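Local coordinates for protein lipolytic enzyme, g-d-s-l (PDB 2W47) that serves as a family 6 carbohydrate-binding module, a beta-sandwich domain that holds a glycan in a pocket near a calcium ion, at residues G25-C30 against I57-N62; P69-I72 against N77-K80. All coordinates share one frame; numbering follows the deposited sequence.

Contact 1: residues G25-C30 against I57-N62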
# COMPACT_ATOMS: atom_id res chain seq x y z
N GLY A 25 -7.80 -13.15 -7.78
CA GLY A 25 -8.46 -12.38 -6.73
C GLY A 25 -8.10 -10.91 -6.70
O GLY A 25 -8.73 -10.14 -5.98
N TYR A 26 -7.11 -10.52 -7.50
CA TYR A 26 -6.77 -9.11 -7.64
C TYR A 26 -7.89 -8.41 -8.41
O TYR A 26 -8.77 -9.06 -8.99
CB TYR A 26 -5.42 -8.91 -8.35
CG TYR A 26 -5.40 -9.40 -9.78
CD1 TYR A 26 -5.74 -8.56 -10.83
CD2 TYR A 26 -5.04 -10.71 -10.09
CE1 TYR A 26 -5.73 -9.00 -12.15
CE2 TYR A 26 -5.03 -11.17 -11.39
CZ TYR A 26 -5.37 -10.31 -12.42
OH TYR A 26 -5.36 -10.79 -13.71
N THR A 27 -7.85 -7.08 -8.40
CA THR A 27 -8.82 -6.26 -9.12
C THR A 27 -8.09 -5.41 -10.15
O THR A 27 -6.87 -5.22 -10.07
CB THR A 27 -9.64 -5.35 -8.18
OG1 THR A 27 -8.77 -4.46 -7.47
CG2 THR A 27 -10.45 -6.18 -7.19
N GLY A 28 -8.83 -4.88 -11.11
CA GLY A 28 -8.20 -4.15 -12.21
C GLY A 28 -7.29 -5.06 -13.02
O GLY A 28 -7.51 -6.27 -13.10
N SER A 29 -6.24 -4.48 -13.58
CA SER A 29 -5.43 -5.18 -14.56
C SER A 29 -4.37 -6.10 -13.98
O SER A 29 -3.92 -7.03 -14.66
CB SER A 29 -4.77 -4.16 -15.49
OG SER A 29 -3.94 -3.28 -14.76
N CYS A 30 -3.94 -5.84 -12.74
CA CYS A 30 -2.80 -6.55 -12.18
C CYS A 30 -2.60 -6.13 -10.73
O CYS A 30 -3.38 -5.35 -10.18
CB CYS A 30 -1.53 -6.22 -12.99
SG CYS A 30 -1.10 -4.45 -13.03
N ILE A 57 -5.73 2.56 2.73
CA ILE A 57 -5.95 1.13 2.87
C ILE A 57 -5.31 0.38 1.71
O ILE A 57 -5.63 0.62 0.54
CB ILE A 57 -7.46 0.79 2.95
CG1 ILE A 57 -8.10 1.46 4.18
CG2 ILE A 57 -7.66 -0.72 2.99
CD1 ILE A 57 -9.58 1.13 4.38
N PHE A 58 -4.40 -0.53 2.03
CA PHE A 58 -3.79 -1.40 1.03
C PHE A 58 -4.57 -2.70 0.99
O PHE A 58 -4.78 -3.34 2.03
CB PHE A 58 -2.34 -1.72 1.41
CG PHE A 58 -1.45 -0.51 1.50
CD1 PHE A 58 -0.74 -0.06 0.39
CD2 PHE A 58 -1.31 0.17 2.71
CE1 PHE A 58 0.10 1.05 0.49
CE2 PHE A 58 -0.49 1.29 2.81
CZ PHE A 58 0.22 1.73 1.70
N ARG A 59 -5.01 -3.11 -0.19
CA ARG A 59 -5.54 -4.45 -0.36
C ARG A 59 -4.36 -5.32 -0.77
O ARG A 59 -3.68 -5.03 -1.74
CB ARG A 59 -6.65 -4.48 -1.40
CG ARG A 59 -7.30 -5.85 -1.57
CD ARG A 59 -8.58 -5.78 -2.39
NE ARG A 59 -9.32 -7.04 -2.37
CZ ARG A 59 -9.24 -7.99 -3.30
NH1 ARG A 59 -9.97 -9.10 -3.18
NH2 ARG A 59 -8.44 -7.85 -4.34
N TYR A 60 -4.12 -6.40 -0.02
CA TYR A 60 -2.87 -7.14 -0.14
C TYR A 60 -3.05 -8.63 0.08
O TYR A 60 -4.05 -9.06 0.67
CB TYR A 60 -1.84 -6.58 0.86
CG TYR A 60 -2.01 -7.14 2.25
CD1 TYR A 60 -1.25 -8.23 2.67
CD2 TYR A 60 -2.93 -6.60 3.14
CE1 TYR A 60 -1.40 -8.76 3.94
CE2 TYR A 60 -3.09 -7.14 4.42
CZ TYR A 60 -2.32 -8.22 4.80
OH TYR A 60 -2.46 -8.78 6.05
N ALA A 61 -2.08 -9.42 -0.38
CA ALA A 61 -2.04 -10.84 -0.08
C ALA A 61 -0.67 -11.19 0.46
O ALA A 61 0.33 -10.62 0.06
CB ALA A 61 -2.37 -11.68 -1.31
N ASN A 62 -0.64 -12.14 1.39
CA ASN A 62 0.61 -12.65 1.94
C ASN A 62 0.42 -14.13 2.20
O ASN A 62 -0.14 -14.53 3.24
CB ASN A 62 1.02 -11.88 3.21
CG ASN A 62 2.30 -12.41 3.82
OD1 ASN A 62 2.90 -13.35 3.30
ND2 ASN A 62 2.72 -11.81 4.94
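The carbonyl oxygen of Gly25 is gripped by both terminal nitrogens of Arg59, so one guanidinium end closes a small fork on a single loop atom. Arg59 NH2 makes the shorter and straighter bond, 2.8 Å to Gly25 O with an N-H...O angle of 161°; Arg59 NH1 adds a more bent one, 3.2 Å to the same Gly25 O. The oxygen lies almost exactly in the guanidinium plane, while both donors reach it from one face of the carbonyl, tilted about 20° from its plane.

Arg59 gets that far because CG runs anti to its backbone N and the chain stays stretched out to NE, spanning the gap between strand and loop. The guanidinium edge also comes to 3.9 Å from Tyr26 CA, measured from Arg59 NH2. Thr27 crosses at a slant, its methyl CG2 3.9 Å from Arg59 NH2. Its hydroxyl OG1 instead bonds to Asp124 OD2 and to Gln8 NE2. Asp124 OD2 is also in a salt bridge with Arg59 NH2, so that nitrogen serves loop carbonyl and carboxylate together, which should help fix the guanidinium's rotation. Here an arginine from strand 52-61 of the family 6 beta-sandwich holds the carbonyl of a surface loop, the one between strands 17-20 and 31-34.

Contact 2: residues P69-I72 against N77-K80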
# COMPACT_ATOMS: atom_id res chain seq x y z
N PRO A 69 6.51 -6.59 6.94
CA PRO A 69 6.31 -5.21 7.35
C PRO A 69 6.85 -4.22 6.33
O PRO A 69 7.81 -4.51 5.60
CB PRO A 69 7.07 -5.13 8.68
CG PRO A 69 8.16 -6.14 8.53
CD PRO A 69 7.54 -7.26 7.77
N MET A 70 6.22 -3.05 6.28
CA MET A 70 6.66 -2.00 5.37
C MET A 70 6.71 -0.65 6.05
O MET A 70 5.90 -0.35 6.93
CB MET A 70 5.78 -1.92 4.12
CG MET A 70 5.72 -3.22 3.35
SD MET A 70 5.38 -2.99 1.60
CE MET A 70 3.59 -2.79 1.62
N ARG A 71 7.69 0.14 5.63
CA ARG A 71 7.86 1.51 6.10
C ARG A 71 7.02 2.42 5.22
O ARG A 71 7.19 2.43 4.00
CB ARG A 71 9.34 1.88 5.98
CG ARG A 71 9.81 3.03 6.85
CD ARG A 71 11.31 3.31 6.66
NE ARG A 71 12.13 2.14 6.97
CZ ARG A 71 12.70 1.35 6.06
NH1 ARG A 71 13.42 0.31 6.46
NH2 ARG A 71 12.55 1.59 4.76
N ILE A 72 6.11 3.17 5.82
CA ILE A 72 5.22 4.05 5.08
C ILE A 72 5.65 5.48 5.23
O ILE A 72 5.81 5.99 6.34
CB ILE A 72 3.74 3.90 5.54
CG1 ILE A 72 3.36 2.42 5.71
CG2 ILE A 72 2.80 4.64 4.58
CD1 ILE A 72 3.54 1.55 4.46
N ASN A 77 8.25 11.71 4.69
CA ASN A 77 8.13 11.68 6.15
C ASN A 77 7.64 10.32 6.59
O ASN A 77 6.66 9.82 6.06
CB ASN A 77 7.15 12.75 6.60
CG ASN A 77 7.61 14.13 6.20
OD1 ASN A 77 7.17 14.68 5.18
ND2 ASN A 77 8.56 14.66 6.93
N ILE A 78 8.33 9.71 7.55
CA ILE A 78 7.94 8.39 8.03
C ILE A 78 6.70 8.53 8.90
O ILE A 78 6.74 9.17 9.96
CB ILE A 78 9.09 7.69 8.79
CG1 ILE A 78 10.32 7.56 7.90
CG2 ILE A 78 8.64 6.31 9.28
CD1 ILE A 78 11.60 7.13 8.65
N VAL A 79 5.58 7.98 8.43
CA VAL A 79 4.34 8.06 9.20
C VAL A 79 4.07 6.75 9.93
O VAL A 79 3.38 6.73 10.95
CB VAL A 79 3.13 8.51 8.34
CG1 VAL A 79 3.38 9.90 7.77
CG2 VAL A 79 2.82 7.52 7.23
N LYS A 80 4.62 5.65 9.42
CA LYS A 80 4.55 4.37 10.13
C LYS A 80 5.87 3.64 9.87
O LYS A 80 6.08 3.14 8.78
CB LYS A 80 3.34 3.55 9.66
CG LYS A 80 3.04 2.29 10.49
CD LYS A 80 2.65 2.61 11.93
CE LYS A 80 2.57 1.33 12.77
NZ LYS A 80 1.53 0.38 12.29
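A classic beta bulge interrupts the hairpin formed by strands 70-74 and 77-83, with Val79 and Lys80 together standing opposite the single residue Ile72. Ile72 and Lys80 are an antiparallel hydrogen-bonded pair, their CA atoms 5.1 Å apart. On one side of the pair, Ile72 N gives a nearly straight bond to Lys80 O, 3.0 Å long at 174°. On the other, Ile72 O takes two backbone donors: Val79 N binds it at 2.9 Å, and Lys80 N reaches the same Ile72 O more weakly at 3.3 Å. That doubled grip on one carbonyl is the signature of the bulge, and the extra residue is accommodated at Val79, whose psi of -25° turns the chain through a corner.

The side chains follow from this. Ile72 and Lys80 start out on the same face of the sheet, and Lys80 CB lies 4.1 Å from Ile72 CG1. Beyond its extended first step, the lysine chain bends at chi2 and again at chi4, so its far end leads off from the strand 70-74 segment. Ile72 is buried; Ala112 of strand 106-114, Ile99 of the facing sheet and Met83 all touch it, which puts this residue in the hydrophobic interior of the sandwich. Val79 also reaches Ile99, so the bulge residue shares one apolar neighbour with the residue it faces. With chi1 at -61°, Val79 CG2 sits between its own backbone N and carbonyl carbon, and this methyl does the touching: it meets Ile72 CG2 obliquely at 3.9 Å and comes within 3.5 Å of Ile72 O, the oxygen that the bulge's two N-H groups share.

In the fold
Contacts 1 and 2 lie on opposite sides of the chain's centre, with centres 20 Å apart; the nearest atoms come to about 4 Å without touching. Strands 52-61 and 70-74 are consecutive but belong to different sheets: contact 1 ties a loop to the four-stranded sheet, contact 2 joins the outermost strand 77-83 of the five-stranded one to its neighbour 70-74. No residue of the four segments is among those lining the glycan pocket, though loop 25-30 runs between two that are, Asn23 and Tyr31. The Tyr26 side chain is about 9 Å from the bound 4-deoxy-beta-L-threo-hex-4-enopyranuronic acid, and that of Met70 about 11 Å from the same ligand and 10 Å from the calcium ion.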